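PDB 5KLP: Orf34 from Pseudomonas syringae pv. syringae, which acetylates serine and threonine residues of host proteins, tubulin among its targets, from acetyl-CoA, with inositol hexakisphosphate as cofactor, thereby impairing plant microtubules and immunity. Local coordinates for residues V73-E76 and N77-P81. The protein carries 10 engineered substitutions. Residues are numbered along the deposited sequence; the frame is centred on the assembly and turned at random.
Sequences VYIE and NQRNP
Glu-76 and Arg-79, three residues apart near the C-terminal end of a helix, run side by side and close a salt bridge of 2.7 Å between OE1 and NH1. The carboxylate oxygen presents its syn lone pair and sits at the edge of the guanidinium, almost in its plane, although the two flat groups stand 81° apart. A bend in the Arg-79 chain at chi3 (57°) swings NH1 round toward the Glu-76 carboxylate. Each group has a second ionic partner: OE2 of Glu-76 pairs with Arg-335, while NH2 of Arg-79 reaches a phosphate oxygen of the bound inositol hexakisphosphate. Glu-76 thus lies in the second shell of the phosphate pocket, bridging two arginines that bind the cofactor; its negative charge probably eases the approach of their NH1 groups to each other.

The last turn of helix 61-79 closes on regular i to i+4 bonds, Asn-77 N to Val-73 O at 2.9 Å and Arg-79 N to Ile-75 O at 2.9 Å. Between them Gln-78 N is held loosely, with weak bonds to the carbonyls of both Tyr-74 and Ile-75. Asn-80, the first residue to leave helical geometry, still gives its N to Glu-76 O at 3.0 Å, and its side-chain ND2 adds a weak 3.3 Å bond to that carbonyl oxygen. The same ND2 lies 3.2 Å from Glu-76 OE1, with amide and carboxylate nearly coplanar.

On another side of the helix, Val-73 CG1 packs 3.6 Å from Asn-77 ND2, the two side chains pointing the same way, and Asn-77 OD1 accepts the backbone N-H of Leu-85 in the following strand. Ile-75 CG2 touches Arg-79 CD at 3.9 Å, while Val-336 and Ala-339 of helix 324-340 pack against the isoleucine.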
loop_
_atom_site.group_PDB
_atom_site.type_symbol
_atom_site.label_atom_id
_atom_site.label_comp_id
_atom_site.label_asym_id
_atom_site.label_seq_id
_atom_site.Cartn_x
_atom_site.Cartn_y
_atom_site.Cartn_z
ATOM N N VAL A 73 -2.541 -11.909 6.032
ATOM C CA VAL A 73 -1.175 -12.113 5.549
ATOM C C VAL A 73 -0.853 -13.597 5.425
ATOM O O VAL A 73 -0.290 -14.055 4.422
ATOM C CB VAL A 73 -0.153 -11.449 6.485
ATOM C CG1 VAL A 73 1.244 -11.982 6.215
ATOM C CG2 VAL A 73 -0.217 -9.935 6.349
ATOM N N TYR A 74 -1.223 -14.345 6.461
ATOM C CA TYR A 74 -1.014 -15.791 6.508
ATOM C C TYR A 74 -1.690 -16.483 5.305
ATOM O O TYR A 74 -1.125 -17.387 4.692
ATOM C CB TYR A 74 -1.522 -16.344 7.840
ATOM C CG TYR A 74 -1.281 -17.817 8.028
ATOM C CD1 TYR A 74 -0.007 -18.284 8.325
ATOM C CD2 TYR A 74 -2.316 -18.734 7.954
ATOM C CE1 TYR A 74 0.235 -19.628 8.518
ATOM C CE2 TYR A 74 -2.085 -20.083 8.154
ATOM C CZ TYR A 74 -0.809 -20.520 8.433
ATOM O OH TYR A 74 -0.572 -21.855 8.620
ATOM N N ILE A 75 -2.916 -16.076 4.991
ATOM C CA ILE A 75 -3.662 -16.651 3.870
ATOM C C ILE A 75 -3.026 -16.283 2.518
ATOM O O ILE A 75 -2.846 -17.119 1.632
ATOM C CB ILE A 75 -5.128 -16.132 3.852
ATOM C CG1 ILE A 75 -5.932 -16.684 5.032
ATOM C CG2 ILE A 75 -5.791 -16.432 2.524
ATOM C CD1 ILE A 75 -5.967 -18.162 5.115
ATOM N N GLU A 76 -2.645 -15.026 2.378
ATOM C CA GLU A 76 -2.113 -14.564 1.101
ATOM C C GLU A 76 -0.736 -15.170 0.821
ATOM O O GLU A 76 -0.408 -15.473 -0.324
ATOM C CB GLU A 76 -2.044 -13.035 1.075
ATOM C CG GLU A 76 -3.391 -12.312 0.932
ATOM C CD GLU A 76 -4.145 -12.655 -0.367
ATOM O OE1 GLU A 76 -3.573 -13.307 -1.261
ATOM O OE2 GLU A 76 -5.311 -12.235 -0.512
ATOM N N ASN A 77 0.049 -15.402 1.871
ATOM C CA ASN A 77 1.335 -16.060 1.693
ATOM C C ASN A 77 1.176 -17.471 1.144
ATOM O O ASN A 77 2.034 -17.966 0.406
ATOM C CB ASN A 77 2.112 -16.103 3.008
ATOM C CG ASN A 77 2.899 -14.838 3.254
ATOM O OD1 ASN A 77 3.270 -14.131 2.311
ATOM N ND2 ASN A 77 3.176 -14.548 4.523
ATOM N N GLN A 78 0.075 -18.110 1.519
ATOM C CA GLN A 78 -0.258 -19.435 1.028
ATOM C C GLN A 78 -0.815 -19.403 -0.380
ATOM O O GLN A 78 -0.457 -20.245 -1.185
ATOM C CB GLN A 78 -1.245 -20.113 1.966
ATOM C CG GLN A 78 -0.655 -20.303 3.334
ATOM C CD GLN A 78 0.660 -21.050 3.304
ATOM O OE1 GLN A 78 1.718 -20.477 3.567
ATOM N NE2 GLN A 78 0.603 -22.335 2.970
ATOM N N ARG A 79 -1.699 -18.447 -0.666
ATOM C CA ARG A 79 -2.291 -18.343 -2.000
ATOM C C ARG A 79 -1.210 -18.073 -3.047
ATOM O O ARG A 79 -1.298 -18.543 -4.179
ATOM C CB ARG A 79 -3.340 -17.219 -2.068
ATOM C CG ARG A 79 -4.550 -17.435 -1.161
ATOM C CD ARG A 79 -5.657 -16.382 -1.337
ATOM N NE ARG A 79 -6.148 -16.286 -2.714
ATOM C CZ ARG A 79 -5.759 -15.395 -3.624
ATOM N NH1 ARG A 79 -4.849 -14.467 -3.332
ATOM N NH2 ARG A 79 -6.294 -15.434 -4.839
ATOM N N ASN A 80 -0.207 -17.290 -2.664
ATOM C CA ASN A 80 0.856 -16.870 -3.582
ATOM C C ASN A 80 2.231 -17.115 -2.980
ATOM O O ASN A 80 2.854 -16.181 -2.487
ATOM C CB ASN A 80 0.739 -15.381 -3.913
ATOM C CG ASN A 80 -0.667 -14.966 -4.264
ATOM O OD1 ASN A 80 -1.128 -15.192 -5.377
ATOM N ND2 ASN A 80 -1.359 -14.338 -3.309
ATOM N N PRO A 81 2.708 -18.361 -3.005
ATOM C CA PRO A 81 4.027 -18.651 -2.425
ATOM C C PRO A 81 5.091 -17.741 -3.037
ATOM O O PRO A 81 5.028 -17.434 -4.227
ATOM C CB PRO A 81 4.255 -20.132 -2.763
ATOM C CG PRO A 81 3.275 -20.443 -3.850
ATOM C CD PRO A 81 2.100 -19.545 -3.634
#